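Local coordinates for protein beta-galactosidase (Trichoderma reesei, PDB 3OG2) that probably hydrolyses terminal non-reducing beta-D-galactose residues of beta-D-galactosides, as a glycoprotein of glycoside hydrolase family 35, at residues Lys370-Tyr375 / Thr455-Gly460; Gly460-Leu465 / Glu479-Val484; Pro129-Arg134 / Gly828-Arg833. All coordinates share one frame; numbering follows the deposited sequence.

How the interactions relate
From the N terminus, segment 129-134 comes first, in a loop after barrel strand 110-116, and its partner 828-833 arrives almost 700 residues later, so interaction 3 closes a loop enclosing the other two contacts. Inside it, interaction 1 opens at the end of helix 357-370 and closes at 455-460, tying the loop after that helix to strand 450-459. Interaction 2 follows in series: it starts at the shared Gly460, and its short loop joins strand 462-467 to strand 481-487 of another sheet. Interactions 1 and 2 have centres about 10 Å apart, and their strands are joined by backbone hydrogen bonds such as Leu464 N to Tyr457 O. Interaction 3 lies about 54 Å, centre to centre, from interaction 1.

Interaction 1: residues Lys370-Tyr375 / Thr455-Gly460; sequences KVSPGY and TDYPVG
At the junction between the last helix of the TIM barrel and the following all-beta domain, Tyr457 of strand 450-459 reaches across to Val371 and Ser372, in the loop that follows helix 357-370. The tyrosine does this with its far end. With CG anti to the backbone N (chi1 -179°), the ring is carried out from the strand, and its hydroxyl docks on the loop. Tyr457 OH donates to Ser372 OG at 2.7 Å, and the serine oxygen lies near the plane of the ring, at its edge, with Tyr457 CE2 3.4 Å from Ser372 OG. Ser372 OG is placed for this by lying anti to its own carbonyl carbon (chi1 -59°); it is also hydrogen-bonded to Phe368 O, one turn back, so the bond from the tyrosine extends into a relay running to the end of the barrel helix. Val371 comes to the hydroxyl obliquely, its CG2 methyl 3.7 Å from Tyr457 OH. A water supplies a second link: it donates to Val371 O at 2.9 Å and to Pro458 O at 2.8 Å, and sits over one face of the Tyr457 ring, toward the rim. Val371 O is gripped further by Trp474 NE1, which brings strand 470-476 into the same junction. The Tyr457 side chain also touches Phe407, Ile471 and Leu464. Val371, Ser372 and Tyr457 are all buried. In the backbone, Asp456 and Tyr457 both face Leu464 of the adjoining strand. This is a G1 beta bulge, set where the chain turns a corner at Thr455 and Asp456, and the whole arrangement is a domain interface that joins the loop after helix 357-370 to the antiparallel sheet of the next domain.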
loop_
_atom_site.group_PDB
_atom_site.type_symbol
_atom_site.label_atom_id
_atom_site.label_comp_id
_atom_site.label_asym_id
_atom_site.label_seq_id
_atom_site.Cartn_x
_atom_site.Cartn_y
_atom_site.Cartn_z
ATOM N N LYS A 370 -10.990 3.656 -19.264
ATOM C CA LYS A 370 -12.339 3.110 -19.089
ATOM C C LYS A 370 -13.329 3.601 -20.137
ATOM O O LYS A 370 -14.434 3.070 -20.206
ATOM C CB LYS A 370 -12.804 3.333 -17.671
ATOM C CG LYS A 370 -13.093 4.796 -17.338
ATOM C CD LYS A 370 -13.486 4.917 -15.836
ATOM C CE LYS A 370 -14.762 4.181 -15.560
ATOM N NZ LYS A 370 -15.337 4.453 -14.194
ATOM N N VAL A 371 -12.947 4.579 -20.978
ATOM C CA VAL A 371 -13.850 4.993 -22.068
ATOM C C VAL A 371 -13.277 4.578 -23.416
ATOM O O VAL A 371 -13.783 5.048 -24.454
ATOM C CB VAL A 371 -14.166 6.512 -21.990
ATOM C CG1 VAL A 371 -14.899 6.837 -20.693
ATOM C CG2 VAL A 371 -12.902 7.381 -22.140
ATOM N N SER A 372 -12.313 3.658 -23.439
ATOM C CA SER A 372 -11.575 3.345 -24.664
ATOM C C SER A 372 -11.548 1.865 -24.957
ATOM O O SER A 372 -10.493 1.236 -24.997
ATOM C CB SER A 372 -10.131 3.899 -24.538
ATOM O OG SER A 372 -10.153 5.303 -24.333
ATOM N N PRO A 373 -12.728 1.277 -25.169
ATOM C CA PRO A 373 -12.755 -0.195 -25.390
ATOM C C PRO A 373 -11.991 -0.607 -26.628
ATOM O O PRO A 373 -11.555 -1.768 -26.683
ATOM C CB PRO A 373 -14.230 -0.492 -25.594
ATOM C CG PRO A 373 -14.876 0.817 -25.866
ATOM C CD PRO A 373 -14.062 1.876 -25.199
ATOM N N GLY A 374 -11.736 0.253 -27.594
ATOM C CA GLY A 374 -10.996 -0.126 -28.757
ATOM C C GLY A 374 -9.570 -0.433 -28.403
ATOM O O GLY A 374 -8.877 -1.149 -29.153
ATOM N N TYR A 375 -9.091 0.055 -27.278
ATOM C CA TYR A 375 -7.736 -0.325 -26.833
ATOM C C TYR A 375 -7.600 -1.828 -26.629
ATOM O O TYR A 375 -6.550 -2.441 -26.866
ATOM C CB TYR A 375 -7.427 0.448 -25.546
ATOM C CG TYR A 375 -6.239 -0.098 -24.755
ATOM C CD1 TYR A 375 -4.933 0.210 -25.096
ATOM C CD2 TYR A 375 -6.460 -0.924 -23.644
ATOM C CE1 TYR A 375 -3.858 -0.280 -24.385
ATOM C CE2 TYR A 375 -5.400 -1.418 -22.905
ATOM C CZ TYR A 375 -4.092 -1.098 -23.287
ATOM O OH TYR A 375 -3.009 -1.546 -22.596
ATOM N N THR A 455 -6.137 7.328 -33.595
ATOM C CA THR A 455 -6.836 7.512 -34.870
ATOM C C THR A 455 -8.146 6.702 -34.866
ATOM O O THR A 455 -8.239 5.627 -34.217
ATOM C CB THR A 455 -6.001 7.197 -36.128
ATOM O OG1 THR A 455 -5.699 5.809 -36.168
ATOM C CG2 THR A 455 -4.671 7.969 -36.154
ATOM N N ASP A 456 -9.146 7.190 -35.592
ATOM C CA ASP A 456 -10.476 6.617 -35.670
ATOM C C ASP A 456 -10.976 6.181 -34.303
ATOM O O ASP A 456 -11.352 5.023 -34.048
ATOM C CB ASP A 456 -10.489 5.418 -36.633
ATOM C CG ASP A 456 -10.260 5.987 -38.038
ATOM O OD1 ASP A 456 -11.162 6.713 -38.547
ATOM O OD2 ASP A 456 -9.199 5.741 -38.623
ATOM N N TYR A 457 -10.948 7.146 -33.376
ATOM C CA TYR A 457 -11.336 6.891 -31.991
ATOM C C TYR A 457 -12.808 7.193 -31.848
ATOM O O TYR A 457 -13.230 8.352 -32.061
ATOM C CB TYR A 457 -10.480 7.784 -31.086
ATOM C CG TYR A 457 -10.787 7.588 -29.622
ATOM C CD1 TYR A 457 -11.787 8.370 -28.992
ATOM C CD2 TYR A 457 -10.118 6.632 -28.863
ATOM C CE1 TYR A 457 -12.089 8.194 -27.658
ATOM C CE2 TYR A 457 -10.407 6.472 -27.524
ATOM C CZ TYR A 457 -11.382 7.264 -26.930
ATOM O OH TYR A 457 -11.707 7.100 -25.603
ATOM N N PRO A 458 -13.631 6.230 -31.459
ATOM C CA PRO A 458 -15.060 6.511 -31.365
ATOM C C PRO A 458 -15.438 7.303 -30.112
ATOM O O PRO A 458 -14.991 7.009 -28.976
ATOM C CB PRO A 458 -15.697 5.111 -31.269
ATOM C CG PRO A 458 -14.584 4.205 -30.902
ATOM C CD PRO A 458 -13.278 4.841 -31.175
ATOM N N VAL A 459 -16.253 8.321 -30.315
ATOM C CA VAL A 459 -16.782 9.157 -29.266
ATOM C C VAL A 459 -18.296 9.111 -29.374
ATOM O O VAL A 459 -18.998 10.009 -29.877
ATOM C CB VAL A 459 -16.247 10.588 -29.344
ATOM C CG1 VAL A 459 -16.732 11.433 -28.151
ATOM C CG2 VAL A 459 -14.708 10.597 -29.390
ATOM N N GLY A 460 -18.905 8.003 -28.972
ATOM C CA GLY A 460 -20.361 7.849 -29.141
ATOM C C GLY A 460 -20.687 7.740 -30.621
ATOM O O GLY A 460 -20.164 6.928 -31.390
HETATM O O HOH W 1 -13.929 4.999 -27.360
#

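Interaction 2: residues Gly460-Leu465 / Glu479-Val484; sequences GKFTLL and EKTVLV
Phe462 meets Thr481 where strand 462-467 of one sheet faces strand 481-487 of another. From CB, which points toward the opposing strand, the ring leaves with CG anti to the carbonyl carbon (chi1 -63°), and one side of it then passes Thr481. Phe462 CD1 is 4.0 Å from Thr481 CB; one bond further on, Phe462 CE1 comes closer, to 3.6 Å from Thr481 OG1. The threonine oxygen thus lies at the ring's edge, near its plane, and the two side chains run antiparallel past one another. The ring is also touched by Leu545, Ser544 and Pro500. Thr481 OG1 has a polar partner in a water 2.8 Å away, which in turn accepts from Lys461 N at 2.7 Å. Through this water the hydroxyl is linked to the corner of the hairpin, where Gly460 and Lys461 have backbone angles matching a type II' turn. Two residues on in each strand, Leu464 and Leu483 reach toward each other tip to tip: Leu464 CD2 is 3.9 Å from Leu483 CD2, and Leu464 CD1 stands at almost the same distance from that methyl. Val459 packs beside both Leu464 and Thr481, and Trp474 beside Leu483, so this apolar layer carries on into the neighbouring strands. The two segments share no direct hydrogen bond; their strands pair with others within their own sheets. Such side-chain contact between two facing sheets is consistent with the face-to-face packing of a beta-sandwich.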
loop_
_atom_site.group_PDB
_atom_site.type_symbol
_atom_site.label_atom_id
_atom_site.label_comp_id
_atom_site.label_asym_id
_atom_site.label_seq_id
_atom_site.Cartn_x
_atom_site.Cartn_y
_atom_site.Cartn_z
ATOM N N GLY A 460 -18.905 8.003 -28.972
ATOM C CA GLY A 460 -20.361 7.849 -29.141
ATOM C C GLY A 460 -20.687 7.740 -30.621
ATOM O O GLY A 460 -20.164 6.928 -31.390
ATOM N N LYS A 461 -21.594 8.610 -31.039
ATOM C CA LYS A 461 -21.926 8.642 -32.461
ATOM C C LYS A 461 -20.880 9.380 -33.269
ATOM O O LYS A 461 -21.050 9.303 -34.492
ATOM C CB LYS A 461 -23.330 9.271 -32.588
ATOM C CG LYS A 461 -24.313 8.227 -32.052
ATOM C CD LYS A 461 -25.774 8.500 -32.210
ATOM C CE LYS A 461 -26.605 7.546 -31.349
ATOM N NZ LYS A 461 -26.505 6.134 -31.842
ATOM N N PHE A 462 -19.915 10.026 -32.694
ATOM C CA PHE A 462 -18.958 10.840 -33.409
ATOM C C PHE A 462 -17.685 10.033 -33.513
ATOM O O PHE A 462 -17.500 9.054 -32.760
ATOM C CB PHE A 462 -18.674 12.130 -32.639
ATOM C CG PHE A 462 -19.920 12.977 -32.511
ATOM C CD1 PHE A 462 -20.771 12.862 -31.430
ATOM C CD2 PHE A 462 -20.251 13.875 -33.531
ATOM C CE1 PHE A 462 -21.927 13.653 -31.338
ATOM C CE2 PHE A 462 -21.391 14.679 -33.493
ATOM C CZ PHE A 462 -22.239 14.530 -32.374
ATOM N N THR A 463 -16.820 10.469 -34.450
ATOM C CA THR A 463 -15.513 9.797 -34.509
ATOM C C THR A 463 -14.396 10.804 -34.622
ATOM O O THR A 463 -14.527 11.736 -35.443
ATOM C CB THR A 463 -15.403 8.860 -35.719
ATOM O OG1 THR A 463 -16.508 7.943 -35.694
ATOM C CG2 THR A 463 -14.088 8.067 -35.668
ATOM N N LEU A 464 -13.386 10.623 -33.776
ATOM C CA LEU A 464 -12.169 11.402 -33.983
ATOM C C LEU A 464 -11.348 10.728 -35.057
ATOM O O LEU A 464 -10.847 9.620 -34.815
ATOM C CB LEU A 464 -11.237 11.466 -32.767
ATOM C CG LEU A 464 -11.855 12.155 -31.560
ATOM C CD1 LEU A 464 -10.964 12.041 -30.326
ATOM C CD2 LEU A 464 -12.052 13.622 -31.858
ATOM N N LEU A 465 -11.206 11.353 -36.208
ATOM C CA LEU A 465 -10.312 10.798 -37.232
ATOM C C LEU A 465 -8.920 10.699 -36.656
ATOM O O LEU A 465 -8.241 9.679 -36.873
ATOM C CB LEU A 465 -10.406 11.711 -38.441
ATOM C CG LEU A 465 -9.499 11.247 -39.590
ATOM C CD1 LEU A 465 -10.078 9.963 -40.165
ATOM C CD2 LEU A 465 -9.375 12.340 -40.645
ATOM N N GLU A 479 -28.530 15.241 -24.343
ATOM C CA GLU A 479 -28.710 16.362 -25.265
ATOM C C GLU A 479 -27.417 16.739 -25.972
ATOM O O GLU A 479 -27.356 17.509 -26.935
ATOM C CB GLU A 479 -29.303 17.501 -24.433
ATOM C CG GLU A 479 -28.465 18.060 -23.325
ATOM C CD GLU A 479 -28.215 17.239 -22.085
ATOM O OE1 GLU A 479 -27.773 16.077 -22.123
ATOM O OE2 GLU A 479 -28.445 17.750 -20.957
ATOM N N LYS A 480 -26.300 16.221 -25.515
ATOM C CA LYS A 480 -25.000 16.543 -26.057
ATOM C C LYS A 480 -24.052 15.340 -25.814
ATOM O O LYS A 480 -24.283 14.542 -24.907
ATOM C CB LYS A 480 -24.350 17.782 -25.465
ATOM C CG LYS A 480 -24.201 17.977 -23.971
ATOM C CD LYS A 480 -23.348 19.173 -23.559
ATOM C CE LYS A 480 -23.251 19.438 -22.047
ATOM N NZ LYS A 480 -22.348 20.643 -21.774
ATOM N N THR A 481 -23.010 15.277 -26.610
ATOM C CA THR A 481 -21.864 14.399 -26.330
ATOM C C THR A 481 -20.716 15.280 -25.888
ATOM O O THR A 481 -20.489 16.310 -26.522
ATOM C CB THR A 481 -21.502 13.574 -27.575
ATOM O OG1 THR A 481 -22.610 12.731 -27.923
ATOM C CG2 THR A 481 -20.328 12.641 -27.354
ATOM N N VAL A 482 -20.036 14.914 -24.811
ATOM C CA VAL A 482 -18.945 15.726 -24.300
ATOM C C VAL A 482 -17.657 14.967 -24.441
ATOM O O VAL A 482 -17.619 13.754 -24.130
ATOM C CB VAL A 482 -19.222 16.042 -22.821
ATOM C CG1 VAL A 482 -17.964 16.581 -22.166
ATOM C CG2 VAL A 482 -20.357 17.034 -22.731
ATOM N N LEU A 483 -16.599 15.625 -24.890
ATOM C CA LEU A 483 -15.260 15.063 -25.003
ATOM C C LEU A 483 -14.301 16.030 -24.283
ATOM O O LEU A 483 -14.407 17.238 -24.520
ATOM C CB LEU A 483 -14.880 14.966 -26.484
ATOM C CG LEU A 483 -13.438 14.592 -26.791
ATOM C CD1 LEU A 483 -13.090 13.184 -26.293
ATOM C CD2 LEU A 483 -13.196 14.680 -28.309
ATOM N N VAL A 484 -13.452 15.538 -23.411
ATOM C CA VAL A 484 -12.469 16.359 -22.696
ATOM C C VAL A 484 -11.096 15.901 -23.145
ATOM O O VAL A 484 -10.749 14.708 -22.961
ATOM C CB VAL A 484 -12.603 16.218 -21.172
ATOM C CG1 VAL A 484 -11.576 17.134 -20.482
ATOM C CG2 VAL A 484 -14.041 16.532 -20.745
HETATM O O HOH W 2 -22.774 10.370 -29.327
#

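Interaction 3: residues Pro129-Arg134 / Gly828-Arg833; sequences PGWLQR and GGEDYR. With NAG (2-acetamido-2-deoxy-beta-D-glucopyranose), chain E.
The carboxylate of Glu830 lies at the edge of the Arg134 guanidinium, the two planes turned 32° against each other, while the acetamido oxygen O7 of an N-acetylglucosamine occupies another part of that edge. Pro129 CB lies 3.2 Å above one face of the neighbouring Trp131 ring, toward its rim, and Glu830 OE2 comes to that tryptophan obliquely, touching Trp131 CB at 3.3 Å. The grip is end-on. Arg134 NH1 donates to Glu830 OE2 at 2.8 Å, in the guanidinium plane and nearly straight at 161°, meeting the oxygen on its syn side but tilted from the carboxylate plane; NH2 of Arg134 reaches Glu830 OE1 at 3.1 Å, on its syn lone pair. A more bent branch joins Arg134 NH2 to Glu830 OE2 at 3.2 Å. This bidentate salt bridge joins a loop of the TIM-barrel domain, where residues 130-134 form a short 3-10 segment, to a distant loop after strand 820-824 of a beta domain. There Gly828 to Asp831 make a type II' turn, with Glu830 at its third position. His709 NE2 also bonds to Glu830 OE2, and Ser704 O takes a bond from Arg134 NH1. A bend at chi3 (-53°) turns the arginine so that NE, the nitrogen left over from the carboxylate grip, donates to NAG O7 at 3.0 Å. The sugar, part of the N-linked glycan at Asn689, is held by Lys136 NZ as well. With an alanine replacing Arg134, the Glu830 carboxylate would probably keep His709 but lose the arginine's charge, and the acetamido oxygen its arginine donor. Trp131 NE1, for its part, is hydrogen-bonded to Glu83 O.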
loop_
_atom_site.group_PDB
_atom_site.type_symbol
_atom_site.label_atom_id
_atom_site.label_comp_id
_atom_site.label_asym_id
_atom_site.label_seq_id
_atom_site.Cartn_x
_atom_site.Cartn_y
_atom_site.Cartn_z
ATOM N N PRO A 129 3.227 -17.451 9.960
ATOM C CA PRO A 129 3.293 -17.326 11.420
ATOM C C PRO A 129 4.635 -17.868 11.944
ATOM O O PRO A 129 5.245 -18.821 11.410
ATOM C CB PRO A 129 2.174 -18.223 11.934
ATOM C CG PRO A 129 1.228 -18.321 10.752
ATOM C CD PRO A 129 2.123 -18.318 9.534
ATOM N N GLY A 130 5.122 -17.290 13.048
ATOM C CA GLY A 130 6.436 -17.673 13.573
ATOM C C GLY A 130 6.506 -19.143 14.005
ATOM O O GLY A 130 7.619 -19.684 14.091
ATOM N N TRP A 131 5.340 -19.772 14.285
ATOM C CA TRP A 131 5.416 -21.199 14.603
ATOM C C TRP A 131 5.831 -22.068 13.426
ATOM O O TRP A 131 6.172 -23.238 13.674
ATOM C CB TRP A 131 4.107 -21.632 15.229
ATOM C CG TRP A 131 2.808 -21.245 14.609
ATOM C CD1 TRP A 131 2.037 -20.199 14.953
ATOM C CD2 TRP A 131 2.125 -21.952 13.571
ATOM N NE1 TRP A 131 0.904 -20.153 14.204
ATOM C CE2 TRP A 131 0.920 -21.221 13.345
ATOM C CE3 TRP A 131 2.373 -23.113 12.814
ATOM C CZ2 TRP A 131 -0.039 -21.587 12.393
ATOM C CZ3 TRP A 131 1.397 -23.449 11.871
ATOM C CH2 TRP A 131 0.219 -22.701 11.673
ATOM N N LEU A 132 5.908 -21.530 12.204
ATOM C CA LEU A 132 6.523 -22.328 11.130
ATOM C C LEU A 132 8.009 -22.492 11.343
ATOM O O LEU A 132 8.634 -23.332 10.696
ATOM C CB LEU A 132 6.234 -21.696 9.769
ATOM C CG LEU A 132 4.829 -21.961 9.211
ATOM C CD1 LEU A 132 4.799 -21.469 7.752
ATOM C CD2 LEU A 132 4.228 -23.336 9.285
ATOM N N GLN A 133 8.663 -21.712 12.254
ATOM C CA GLN A 133 10.034 -22.033 12.572
ATOM C C GLN A 133 10.168 -23.416 13.219
ATOM O O GLN A 133 11.268 -23.962 13.170
ATOM C CB GLN A 133 10.648 -20.980 13.522
ATOM C CG GLN A 133 10.607 -19.570 12.947
ATOM C CD GLN A 133 11.690 -18.669 13.476
ATOM O OE1 GLN A 133 12.264 -18.932 14.565
ATOM N NE2 GLN A 133 12.015 -17.562 12.779
ATOM N N ARG A 134 9.078 -23.967 13.746
ATOM C CA ARG A 134 9.123 -25.270 14.356
ATOM C C ARG A 134 8.724 -26.381 13.376
ATOM O O ARG A 134 8.577 -27.541 13.759
ATOM C CB ARG A 134 8.168 -25.310 15.551
ATOM C CG ARG A 134 8.571 -24.244 16.583
ATOM C CD ARG A 134 7.906 -24.525 17.921
ATOM N NE ARG A 134 6.447 -24.690 17.918
ATOM C CZ ARG A 134 5.575 -23.689 18.113
ATOM N NH1 ARG A 134 6.015 -22.435 18.317
ATOM N NH2 ARG A 134 4.259 -23.905 18.136
ATOM N N GLY A 828 2.006 -15.175 27.379
ATOM C CA GLY A 828 1.152 -16.223 26.842
ATOM C C GLY A 828 1.680 -16.826 25.560
ATOM O O GLY A 828 1.226 -17.891 25.153
ATOM N N GLY A 829 2.607 -16.109 24.868
ATOM C CA GLY A 829 3.084 -16.600 23.577
ATOM C C GLY A 829 1.944 -16.780 22.589
ATOM O O GLY A 829 1.221 -15.800 22.285
ATOM N N GLU A 830 1.756 -17.992 22.041
ATOM C CA GLU A 830 0.685 -18.248 21.087
ATOM C C GLU A 830 -0.667 -18.209 21.770
ATOM O O GLU A 830 -1.660 -18.023 21.034
ATOM C CB GLU A 830 0.886 -19.614 20.387
ATOM C CG GLU A 830 2.128 -19.486 19.479
ATOM C CD GLU A 830 2.768 -20.784 19.093
ATOM O OE1 GLU A 830 2.289 -21.901 19.413
ATOM O OE2 GLU A 830 3.825 -20.711 18.429
ATOM N N ASP A 831 -0.727 -18.364 23.083
ATOM C CA ASP A 831 -1.979 -18.059 23.835
ATOM C C ASP A 831 -1.951 -16.567 24.152
ATOM O O ASP A 831 -1.947 -16.156 25.330
ATOM C CB ASP A 831 -2.053 -18.932 25.073
ATOM C CG ASP A 831 -2.160 -20.384 24.677
ATOM O OD1 ASP A 831 -3.052 -20.751 23.901
ATOM O OD2 ASP A 831 -1.328 -21.184 25.123
ATOM N N TYR A 832 -1.903 -15.740 23.101
ATOM C CA TYR A 832 -1.684 -14.301 23.326
ATOM C C TYR A 832 -2.872 -13.668 24.011
ATOM O O TYR A 832 -4.030 -14.118 23.927
ATOM C CB TYR A 832 -1.344 -13.630 21.984
ATOM C CG TYR A 832 -2.391 -13.781 20.903
ATOM C CD1 TYR A 832 -2.379 -14.910 20.064
ATOM C CD2 TYR A 832 -3.344 -12.805 20.694
ATOM C CE1 TYR A 832 -3.314 -15.067 19.057
ATOM C CE2 TYR A 832 -4.301 -12.935 19.684
ATOM C CZ TYR A 832 -4.279 -14.076 18.877
ATOM O OH TYR A 832 -5.225 -14.190 17.867
ATOM N N ARG A 833 -2.645 -12.591 24.749
ATOM C CA ARG A 833 -3.680 -12.073 25.646
ATOM C C ARG A 833 -4.647 -11.123 24.991
ATOM O O ARG A 833 -5.760 -10.947 25.514
ATOM C CB ARG A 833 -3.005 -11.399 26.848
ATOM C CG ARG A 833 -2.245 -12.362 27.737
ATOM C CD ARG A 833 -3.160 -13.438 28.337
ATOM N NE ARG A 833 -2.440 -14.244 29.325
ATOM C CZ ARG A 833 -2.586 -14.154 30.628
ATOM N NH1 ARG A 833 -3.445 -13.284 31.144
ATOM N NH2 ARG A 833 -1.853 -14.957 31.409
HETATM C C1 NAG E . 8.661 -30.769 16.460
HETATM C C2 NAG E . 7.420 -30.285 17.231
HETATM C C3 NAG E . 6.493 -31.403 17.675
HETATM C C4 NAG E . 6.166 -32.390 16.539
HETATM C C5 NAG E . 7.483 -32.740 15.826
HETATM C C6 NAG E . 7.218 -33.726 14.684
HETATM C C7 NAG E . 7.163 -28.203 18.518
HETATM C C8 NAG E . 7.312 -27.690 19.939
HETATM N N2 NAG E . 7.704 -29.411 18.333
HETATM O O3 NAG E . 5.279 -30.912 18.229
HETATM O O4 NAG E . 5.572 -33.561 17.113
HETATM O O5 NAG E . 8.125 -31.529 15.360
HETATM O O6 NAG E . 8.357 -34.441 14.261
HETATM O O7 NAG E . 6.297 -27.664 17.810
#